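Local coordinates for uncharacterized protein (Parabacteroides merdae, PDB 4R7F) that is of unknown function but, built of three immunoglobulin-like beta-sandwich domains, carries a type 9 secretion system plug protein first domain, at residues V3-D8 with N56-N61; C134-E139 with Y377-P382; F274-S279 with T286-Y291. All coordinates share one frame; numbering follows the deposited sequence.

Contact 1 of 3, residues V3-D8 with N56-N61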
loop_
_atom_site.group_PDB
_atom_site.type_symbol
_atom_site.label_atom_id
_atom_site.label_comp_id
_atom_site.label_asym_id
_atom_site.label_seq_id
_atom_site.Cartn_x
_atom_site.Cartn_y
_atom_site.Cartn_z
ATOM N N VAL A 3 -29.269 20.913 4.313
ATOM C CA VAL A 3 -28.444 20.811 3.089
ATOM C C VAL A 3 -27.027 20.305 3.358
ATOM O O VAL A 3 -26.377 20.751 4.308
ATOM C CB VAL A 3 -28.237 22.230 2.482
ATOM C CG1 VAL A 3 -27.218 22.233 1.351
ATOM C CG2 VAL A 3 -29.562 22.814 2.013
ATOM N N LYS A 4 -26.536 19.446 2.469
ATOM C CA LYS A 4 -25.225 18.812 2.602
ATOM C C LYS A 4 -24.227 19.414 1.643
ATOM O O LYS A 4 -24.579 19.748 0.515
ATOM C CB LYS A 4 -25.335 17.293 2.393
ATOM C CG LYS A 4 -25.937 16.615 3.623
ATOM C CD LYS A 4 -26.097 15.119 3.474
ATOM C CE LYS A 4 -27.137 14.629 4.470
ATOM N NZ LYS A 4 -26.892 13.231 4.914
ATOM N N PHE A 5 -22.987 19.553 2.116
ATOM C CA PHE A 5 -21.899 20.105 1.337
ATOM C C PHE A 5 -21.030 18.948 0.873
ATOM O O PHE A 5 -20.676 18.067 1.651
ATOM C CB PHE A 5 -21.058 21.090 2.154
ATOM C CG PHE A 5 -21.827 22.279 2.626
ATOM C CD1 PHE A 5 -22.680 22.177 3.697
ATOM C CD2 PHE A 5 -21.729 23.487 1.966
ATOM C CE1 PHE A 5 -23.442 23.267 4.096
ATOM C CE2 PHE A 5 -22.456 24.572 2.370
ATOM C CZ PHE A 5 -23.325 24.466 3.423
ATOM N N PHE A 6 -20.707 18.965 -0.404
ATOM C CA PHE A 6 -19.903 17.937 -1.000
ATOM C C PHE A 6 -19.122 18.557 -2.108
ATOM O O PHE A 6 -19.521 19.586 -2.672
ATOM C CB PHE A 6 -20.765 16.767 -1.504
ATOM C CG PHE A 6 -21.829 17.136 -2.497
ATOM C CD1 PHE A 6 -23.093 17.549 -2.069
ATOM C CD2 PHE A 6 -21.605 16.997 -3.848
ATOM C CE1 PHE A 6 -24.099 17.841 -2.975
ATOM C CE2 PHE A 6 -22.611 17.304 -4.780
ATOM C CZ PHE A 6 -23.859 17.725 -4.349
ATOM N N THR A 7 -17.987 17.967 -2.406
ATOM C CA THR A 7 -17.176 18.488 -3.491
ATOM C C THR A 7 -17.934 18.359 -4.788
ATOM O O THR A 7 -18.301 17.250 -5.193
ATOM C CB THR A 7 -15.866 17.749 -3.571
ATOM O OG1 THR A 7 -15.165 17.969 -2.339
ATOM C CG2 THR A 7 -15.027 18.246 -4.775
ATOM N N ASP A 8 -18.178 19.505 -5.405
ATOM C CA ASP A 8 -18.948 19.616 -6.650
ATOM C C ASP A 8 -18.688 20.939 -7.392
ATOM O O ASP A 8 -18.348 21.933 -6.804
ATOM C CB ASP A 8 -20.424 19.523 -6.321
ATOM C CG ASP A 8 -21.283 19.171 -7.525
ATOM O OD1 ASP A 8 -20.778 18.604 -8.528
ATOM O OD2 ASP A 8 -22.485 19.479 -7.452
ATOM N N ASN A 56 -15.195 31.289 0.853
ATOM C CA ASN A 56 -15.642 31.185 2.235
ATOM C C ASN A 56 -15.384 29.797 2.817
ATOM O O ASN A 56 -15.523 28.782 2.125
ATOM C CB ASN A 56 -17.153 31.405 2.354
ATOM C CG ASN A 56 -17.603 32.710 1.774
ATOM O OD1 ASN A 56 -16.941 33.744 1.884
ATOM N ND2 ASN A 56 -18.756 32.673 1.161
ATOM N N VAL A 57 -15.097 29.763 4.114
ATOM C CA VAL A 57 -14.903 28.535 4.851
ATOM C C VAL A 57 -16.188 28.210 5.614
ATOM O O VAL A 57 -16.704 29.035 6.385
ATOM C CB VAL A 57 -13.699 28.681 5.795
ATOM C CG1 VAL A 57 -13.405 27.392 6.531
ATOM C CG2 VAL A 57 -12.480 29.093 4.987
ATOM N N VAL A 58 -16.718 27.008 5.379
ATOM C CA VAL A 58 -17.916 26.544 6.080
ATOM C C VAL A 58 -17.543 25.362 6.945
ATOM O O VAL A 58 -17.002 24.364 6.463
ATOM C CB VAL A 58 -19.047 26.124 5.134
ATOM C CG1 VAL A 58 -20.209 25.577 5.931
ATOM C CG2 VAL A 58 -19.527 27.294 4.274
ATOM N N HIS A 59 -17.815 25.479 8.237
ATOM C CA HIS A 59 -17.577 24.374 9.113
ATOM C C HIS A 59 -18.823 23.477 9.151
ATOM O O HIS A 59 -19.942 23.978 9.347
ATOM C CB HIS A 59 -17.216 24.827 10.516
ATOM C CG HIS A 59 -16.808 23.690 11.393
ATOM N ND1 HIS A 59 -17.701 23.004 12.188
ATOM C CD2 HIS A 59 -15.620 23.056 11.531
ATOM C CE1 HIS A 59 -17.064 22.040 12.825
ATOM N NE2 HIS A 59 -15.807 22.031 12.420
ATOM N N CYS A 60 -18.603 22.154 9.005
ATOM C CA CYS A 60 -19.675 21.179 8.938
ATOM C C CYS A 60 -19.593 20.118 10.004
ATOM O O CYS A 60 -18.546 19.780 10.522
ATOM C CB CYS A 60 -19.687 20.488 7.563
ATOM S SG CYS A 60 -19.860 21.619 6.169
ATOM N N ASN A 61 -20.737 19.550 10.300
ATOM C CA ASN A 61 -20.793 18.400 11.184
ATOM C C ASN A 61 -20.469 17.101 10.460
ATOM O O ASN A 61 -20.157 17.116 9.271
ATOM C CB ASN A 61 -22.134 18.415 11.921
ATOM C CG ASN A 61 -22.102 19.400 13.095
ATOM O OD1 ASN A 61 -21.021 19.699 13.653
ATOM N ND2 ASN A 61 -23.247 19.934 13.448
#
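The ring of Phe5 lies against two neighbouring side chains of strand 53-60, Val58 over one of its faces and Cys60 at an oblique angle. Val58 sends CG1 to that face, 4.1 Å above the ring plane and displaced toward the rim, so the methyl sits near the far end of the ring, with Phe5 CZ 4.2 Å from Val58 CG1. The two side chains cross at about a right angle. Cys60 SG approaches the other end of the ring, 3.8 Å from Phe5 CD1. Measured to the ring centroid, Cys60 SG stands at 4.5 Å and 40° off the normal, a sulfur-aromatic contact.

Val58 and Cys60 are two residues apart on the strand and both direct CB toward the segment 3-8, which lets one phenyl ring span the pair. Phe5 meets them because its CG is turned beside the backbone N and anti to the carbonyl carbon (chi1 -62°); the main chains stay well apart, with Phe5 CA 8.0 Å from Cys60 CA. Ala117 and Gln119 of strand 114-122, the antiparallel neighbour of 53-60, also touch the Phe5 side chain. The backbone of Phe5 is held separately, by a main-chain hydrogen bond with Trp64 and by Arg191 NH1, which bonds to its carbonyl oxygen.

The contact thus lays the N-terminal loop, just before strand 8-9, on one side of the mixed sheet holding 53-60 and 114-122, probably of an immunoglobulin-like sandwich. No hydrogen bond crosses between 3-8 and 56-61. Their attachment here is dispersive, through one aromatic ring, one methyl and one sulfur, and buries a modest 117 Å²; the loop's polar bonds, from backbone and side chains alike (Thr7 OG1 to Cys134 N), go to other parts of the chain.

Contact 2 of 3, residues C134-E139 with Y377-P382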
loop_
_atom_site.group_PDB
_atom_site.type_symbol
_atom_site.label_atom_id
_atom_site.label_comp_id
_atom_site.label_asym_id
_atom_site.label_seq_id
_atom_site.Cartn_x
_atom_site.Cartn_y
_atom_site.Cartn_z
ATOM N N CYS A 134 -14.349 20.097 -0.541
ATOM C CA CYS A 134 -14.558 19.576 0.806
ATOM C C CYS A 134 -13.362 18.727 1.259
ATOM O O CYS A 134 -12.859 17.905 0.491
ATOM C CB CYS A 134 -15.809 18.691 0.822
ATOM S SG CYS A 134 -17.375 19.556 0.807
ATOM N N PHE A 135 -12.944 18.920 2.514
ATOM C CA PHE A 135 -11.851 18.178 3.125
ATOM C C PHE A 135 -12.084 18.153 4.627
ATOM O O PHE A 135 -12.935 18.885 5.165
ATOM C CB PHE A 135 -10.480 18.800 2.806
ATOM C CG PHE A 135 -10.297 20.188 3.351
ATOM C CD1 PHE A 135 -10.673 21.294 2.606
ATOM C CD2 PHE A 135 -9.773 20.389 4.626
ATOM C CE1 PHE A 135 -10.533 22.577 3.123
ATOM C CE2 PHE A 135 -9.640 21.663 5.161
ATOM C CZ PHE A 135 -10.019 22.758 4.403
ATOM N N SER A 136 -11.344 17.300 5.308
ATOM C CA SER A 136 -11.512 17.195 6.738
ATOM C C SER A 136 -10.198 17.465 7.469
ATOM O O SER A 136 -9.103 17.240 6.936
ATOM C CB SER A 136 -12.019 15.804 7.096
ATOM O OG SER A 136 -13.306 15.538 6.547
ATOM N N VAL A 137 -10.340 17.909 8.704
ATOM C CA VAL A 137 -9.224 18.208 9.563
ATOM C C VAL A 137 -9.346 17.372 10.818
ATOM O O VAL A 137 -10.354 17.488 11.550
ATOM C CB VAL A 137 -9.250 19.676 9.948
ATOM C CG1 VAL A 137 -8.206 19.961 11.011
ATOM C CG2 VAL A 137 -9.031 20.537 8.708
ATOM N N VAL A 138 -8.343 16.504 11.041
ATOM C CA VAL A 138 -8.358 15.543 12.159
ATOM C C VAL A 138 -7.430 15.982 13.319
ATOM O O VAL A 138 -6.363 16.537 13.085
ATOM C CB VAL A 138 -8.060 14.092 11.678
ATOM C CG1 VAL A 138 -6.735 13.951 10.935
ATOM C CG2 VAL A 138 -8.112 13.108 12.829
ATOM N N GLU A 139 -7.913 15.809 14.549
ATOM C CA GLU A 139 -7.092 15.846 15.774
ATOM C C GLU A 139 -6.971 14.415 16.237
ATOM O O GLU A 139 -7.856 13.884 16.879
ATOM C CB GLU A 139 -7.697 16.747 16.867
ATOM C CG GLU A 139 -9.180 16.526 17.142
ATOM C CD GLU A 139 -9.778 17.488 18.158
ATOM O OE1 GLU A 139 -9.182 17.628 19.239
ATOM O OE2 GLU A 139 -10.862 18.064 17.880
ATOM N N TYR A 377 -13.852 7.422 9.236
ATOM C CA TYR A 377 -13.834 8.716 9.895
ATOM C C TYR A 377 -14.608 8.571 11.187
ATOM O O TYR A 377 -15.767 8.146 11.169
ATOM C CB TYR A 377 -14.574 9.763 9.043
ATOM C CG TYR A 377 -13.865 10.218 7.779
ATOM C CD1 TYR A 377 -13.765 9.400 6.672
ATOM C CD2 TYR A 377 -13.312 11.462 7.706
ATOM C CE1 TYR A 377 -13.113 9.827 5.512
ATOM C CE2 TYR A 377 -12.683 11.905 6.572
ATOM C CZ TYR A 377 -12.588 11.086 5.473
ATOM O OH TYR A 377 -11.949 11.560 4.355
ATOM N N VAL A 378 -13.983 8.975 12.284
ATOM C CA VAL A 378 -14.547 8.867 13.592
ATOM C C VAL A 378 -14.743 10.277 14.153
ATOM O O VAL A 378 -13.784 10.942 14.442
ATOM C CB VAL A 378 -13.601 8.078 14.512
ATOM C CG1 VAL A 378 -14.167 8.034 15.927
ATOM C CG2 VAL A 378 -13.375 6.670 13.977
ATOM N N TYR A 379 -15.996 10.685 14.312
ATOM C CA TYR A 379 -16.383 11.980 14.811
ATOM C C TYR A 379 -16.904 11.845 16.240
ATOM O O TYR A 379 -17.485 10.820 16.608
ATOM C CB TYR A 379 -17.502 12.559 13.948
ATOM C CG TYR A 379 -17.100 12.811 12.542
ATOM C CD1 TYR A 379 -16.539 14.011 12.167
ATOM C CD2 TYR A 379 -17.229 11.837 11.589
ATOM C CE1 TYR A 379 -16.170 14.250 10.853
ATOM C CE2 TYR A 379 -16.830 12.050 10.293
ATOM C CZ TYR A 379 -16.320 13.256 9.918
ATOM O OH TYR A 379 -15.903 13.443 8.604
ATOM N N TYR A 380 -16.703 12.883 17.050
ATOM C CA TYR A 380 -16.957 12.762 18.486
ATOM C C TYR A 380 -17.783 13.925 18.906
ATOM O O TYR A 380 -17.393 15.076 18.646
ATOM C CB TYR A 380 -15.649 12.794 19.275
ATOM C CG TYR A 380 -15.765 12.959 20.791
ATOM C CD1 TYR A 380 -16.460 12.030 21.557
ATOM C CD2 TYR A 380 -15.066 13.955 21.473
ATOM C CE1 TYR A 380 -16.510 12.118 22.952
ATOM C CE2 TYR A 380 -15.117 14.065 22.878
ATOM C CZ TYR A 380 -15.853 13.143 23.607
ATOM O OH TYR A 380 -15.953 13.194 24.982
ATOM N N ARG A 381 -18.916 13.627 19.551
ATOM C CA ARG A 381 -19.772 14.672 20.104
ATOM C C ARG A 381 -20.508 14.319 21.379
ATOM O O ARG A 381 -21.624 13.790 21.353
ATOM C CB ARG A 381 -20.758 15.134 19.082
ATOM C CG ARG A 381 -21.410 16.414 19.528
ATOM C CD ARG A 381 -21.985 17.115 18.361
ATOM N NE ARG A 381 -22.874 18.149 18.807
ATOM C CZ ARG A 381 -23.656 18.832 17.985
ATOM N NH1 ARG A 381 -23.623 18.605 16.671
ATOM N NH2 ARG A 381 -24.453 19.755 18.483
ATOM N N PRO A 382 -19.893 14.642 22.513
ATOM C CA PRO A 382 -20.529 14.361 23.812
ATOM C C PRO A 382 -21.665 15.348 24.081
ATOM O O PRO A 382 -21.720 16.377 23.415
ATOM C CB PRO A 382 -19.381 14.580 24.803
ATOM C CG PRO A 382 -18.555 15.668 24.172
ATOM C CD PRO A 382 -18.686 15.475 22.653
HETATM O O HOH W 1 -12.897 14.550 3.992
#
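This is a small, buried contact between two beta-sheets, centred on a polar cluster: Ser136 of strand 129-138 meets the ring of Tyr377 and the hydroxyl end of Tyr379, both from strand 373-380. The two tyrosines are alternate residues of their strand, and their long side chains reach forward to Ser136, whose own CB points toward them. At Tyr377 the contact falls on one ortho position of the phenol: Ser136 CB lies in the ring plane at the edge, 4.0 Å from Tyr377 CE2, while Ser136 OG stands oblique to the ring at 3.7 Å from the same CE2. The serine hydroxyl is turned beside its own backbone N (chi1 -63°), which leaves Tyr377 CE2 and Tyr379 OH on the same side of OG. Tyr379 OH stops 3.9 Å from Ser136 OG, too far for a direct bond.

Strand 129-138 lies in a mixed sheet with 114-122, probably of an immunoglobulin-like sandwich, and 373-380 is the middle strand of an antiparallel three-stranded sheet, between 181-187 and 389-397, so the cluster lies where two sheets distant in sequence meet. Leu390 of strand 389-397 touches both Ser136 and Tyr379.

Two bridges join the polar ends. A water gives a hydrogen bond to Ser136 OG at 2.8 Å and is also bonded to Tyr377 OH at 3.2 Å. Asn115 OD1 is hydrogen-bonded to both Ser136 OG and Tyr379 OH, linking these hydroxyls through one side-chain oxygen. Tyr377 additionally meets the ring of Tyr186, the planes at about 90°, and its side chain comes within about 3 Å of a bound Tris molecule, probably from the crystallisation liquor.

Contact 3 of 3, residues F274-S279 with T286-Y291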
loop_
_atom_site.group_PDB
_atom_site.type_symbol
_atom_site.label_atom_id
_atom_site.label_comp_id
_atom_site.label_asym_id
_atom_site.label_seq_id
_atom_site.Cartn_x
_atom_site.Cartn_y
_atom_site.Cartn_z
ATOM N N PHE A 274 -7.424 10.527 -11.147
ATOM C CA PHE A 274 -6.826 10.923 -12.416
ATOM C C PHE A 274 -5.588 11.753 -12.156
ATOM O O PHE A 274 -5.428 12.284 -11.063
ATOM C CB PHE A 274 -7.829 11.695 -13.295
ATOM C CG PHE A 274 -8.209 13.056 -12.770
ATOM C CD1 PHE A 274 -7.381 14.132 -12.936
ATOM C CD2 PHE A 274 -9.416 13.251 -12.148
ATOM C CE1 PHE A 274 -7.742 15.357 -12.446
ATOM C CE2 PHE A 274 -9.799 14.469 -11.696
ATOM C CZ PHE A 274 -8.959 15.524 -11.826
ATOM N N PHE A 275 -4.736 11.895 -13.175
ATOM C CA PHE A 275 -3.451 12.551 -13.027
ATOM C C PHE A 275 -3.212 13.352 -14.270
ATOM O O PHE A 275 -3.218 12.796 -15.365
ATOM C CB PHE A 275 -2.355 11.515 -12.868
ATOM C CG PHE A 275 -2.609 10.581 -11.734
ATOM C CD1 PHE A 275 -3.353 9.424 -11.930
ATOM C CD2 PHE A 275 -2.190 10.901 -10.451
ATOM C CE1 PHE A 275 -3.662 8.593 -10.872
ATOM C CE2 PHE A 275 -2.471 10.062 -9.405
ATOM C CZ PHE A 275 -3.210 8.910 -9.617
ATOM N N ILE A 276 -3.024 14.654 -14.099
ATOM C CA ILE A 276 -2.844 15.552 -15.227
ATOM C C ILE A 276 -1.374 15.493 -15.671
ATOM O O ILE A 276 -0.480 15.765 -14.895
ATOM C CB ILE A 276 -3.254 16.975 -14.872
ATOM C CG1 ILE A 276 -4.729 17.031 -14.416
ATOM C CG2 ILE A 276 -2.981 17.904 -16.044
ATOM C CD1 ILE A 276 -5.756 16.511 -15.411
ATOM N N ARG A 277 -1.184 15.120 -16.939
ATOM C CA ARG A 277 0.118 14.800 -17.520
ATOM C C ARG A 277 0.029 15.072 -19.033
ATOM O O ARG A 277 -1.042 14.977 -19.627
ATOM C CB ARG A 277 0.480 13.314 -17.292
ATOM C CG ARG A 277 0.404 12.791 -15.857
ATOM C CD ARG A 277 0.648 11.281 -15.797
ATOM N NE ARG A 277 1.072 10.799 -14.476
ATOM C CZ ARG A 277 0.746 9.604 -14.003
ATOM N NH1 ARG A 277 -0.009 8.811 -14.739
ATOM N NH2 ARG A 277 1.153 9.200 -12.806
ATOM N N CYS A 278 1.145 15.427 -19.656
ATOM C CA CYS A 278 1.219 15.468 -21.118
ATOM C C CYS A 278 2.664 15.224 -21.543
ATOM O O CYS A 278 3.565 15.411 -20.726
ATOM C CB CYS A 278 0.644 16.765 -21.701
ATOM S SG CYS A 278 0.991 18.257 -20.778
ATOM N N SER A 279 2.867 14.759 -22.783
ATOM C CA SER A 279 4.202 14.394 -23.292
ATOM C C SER A 279 5.169 15.591 -23.325
ATOM O O SER A 279 4.882 16.612 -23.967
ATOM C CB SER A 279 4.073 13.776 -24.689
ATOM O OG SER A 279 3.712 12.406 -24.593
ATOM N N THR A 286 -0.405 23.860 -16.380
ATOM C CA THR A 286 -0.594 24.951 -17.370
ATOM C C THR A 286 -0.321 24.569 -18.839
ATOM O O THR A 286 -0.593 25.343 -19.750
ATOM C CB THR A 286 0.286 26.166 -17.026
ATOM O OG1 THR A 286 1.650 25.755 -16.951
ATOM C CG2 THR A 286 -0.128 26.783 -15.694
ATOM N N GLU A 287 0.180 23.366 -19.076
ATOM C CA GLU A 287 0.587 22.944 -20.412
ATOM C C GLU A 287 -0.349 21.888 -21.013
ATOM O O GLU A 287 -0.417 21.711 -22.242
ATOM C CB GLU A 287 2.025 22.422 -20.364
ATOM C CG GLU A 287 3.081 23.471 -20.012
ATOM C CD GLU A 287 4.478 22.863 -19.861
ATOM O OE1 GLU A 287 4.711 22.037 -18.960
ATOM O OE2 GLU A 287 5.354 23.199 -20.659
ATOM N N ALA A 288 -1.099 21.202 -20.163
ATOM C CA ALA A 288 -2.045 20.185 -20.635
ATOM C C ALA A 288 -3.245 20.844 -21.279
ATOM O O ALA A 288 -3.786 21.815 -20.742
ATOM C CB ALA A 288 -2.487 19.328 -19.483
ATOM N N ASP A 289 -3.647 20.325 -22.427
ATOM C CA ASP A 289 -4.759 20.882 -23.193
ATOM C C ASP A 289 -6.067 20.172 -22.769
ATOM O O ASP A 289 -6.026 19.204 -22.001
ATOM C CB ASP A 289 -4.460 20.685 -24.707
ATOM C CG ASP A 289 -5.207 21.660 -25.596
ATOM O OD1 ASP A 289 -6.117 22.366 -25.084
ATOM O OD2 ASP A 289 -4.896 21.713 -26.813
ATOM N N TYR A 290 -7.203 20.654 -23.279
ATOM C CA TYR A 290 -8.526 20.119 -22.979
ATOM C C TYR A 290 -9.043 19.595 -24.294
ATOM O O TYR A 290 -9.139 20.350 -25.259
ATOM C CB TYR A 290 -9.516 21.199 -22.424
ATOM C CG TYR A 290 -9.436 21.435 -20.905
ATOM C CD1 TYR A 290 -8.539 22.349 -20.354
ATOM C CD2 TYR A 290 -10.221 20.722 -20.037
ATOM C CE1 TYR A 290 -8.445 22.547 -18.987
ATOM C CE2 TYR A 290 -10.133 20.905 -18.661
ATOM C CZ TYR A 290 -9.254 21.807 -18.136
ATOM O OH TYR A 290 -9.198 21.964 -16.774
ATOM N N TYR A 291 -9.389 18.306 -24.318
ATOM C CA TYR A 291 -9.909 17.638 -25.497
ATOM C C TYR A 291 -11.311 17.137 -25.156
ATOM O O TYR A 291 -11.640 16.960 -23.989
ATOM C CB TYR A 291 -9.015 16.456 -25.903
ATOM C CG TYR A 291 -7.580 16.786 -26.350
ATOM C CD1 TYR A 291 -7.119 18.105 -26.496
ATOM C CD2 TYR A 291 -6.680 15.763 -26.638
ATOM C CE1 TYR A 291 -5.811 18.375 -26.903
ATOM C CE2 TYR A 291 -5.383 16.032 -27.058
ATOM C CZ TYR A 291 -4.950 17.337 -27.194
ATOM O OH TYR A 291 -3.652 17.593 -27.597
#
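Cys278 SG sits in the crowded position between its backbone N and carbonyl carbon (chi1 39°), and from there it reaches the backbone of Ala288, 3.6 Å from Ala288 CA and 3.7 Å from Ala288 N. Ile276 turns CG2 anti to its own backbone N, which carries this branch to the Ala288 methyl, with Ile276 CG2 at 3.8 Å from Ala288 CB. The same methyl is 3.9 Å from Cys278 SG, so Ala288 CB is touched by a sulfur and a methyl from alternate residues of the segment 274-279. The sulfur also lies 3.9 Å from Glu287 C.

Ala288 is the first residue to leave helical geometry after the short helix 284-287, and the chain continues into strand 290-298. In the link, Asp289 OD1 accepts a hydrogen bond from Tyr290 N at 2.7 Å, met from above the carboxylate plane. Gln341 bonds to the backbones of both Arg277 and Asp289.

Cys278 is disulfide-bonded to Cys281, closing a small covalent loop ahead of the helix. With no hydrogen bond crossing directly, the two segments meet by dispersion alone, a disulfide sulfur and the Ile276 methyl resting against Ala288.

Overall arrangement
Contacts 1 and 2 adjoin, their centres about 13 Å apart, and both reach the mixed sheet that contains strands 53-60 and 129-138. They are joined directly: Thr7 OG1 lies 2.9 Å from Cys134 N, probably a hydrogen bond, and Cys134 SG packs 3.5 Å from Phe6 CA. Contact 1 closes before contact 2 opens along the chain. Contact 3 falls within the long sequence interval that contact 2 spans, yet lies on the opposite side of the chain's centre, with centres about 34 Å apart and nearest atoms about 13 Å apart. Contacts 1 and 3 are about 29 Å apart between centres. None of the four magnesium-site residues, Glu223, Asp269, Asp271 and Gln371, belongs to these segments.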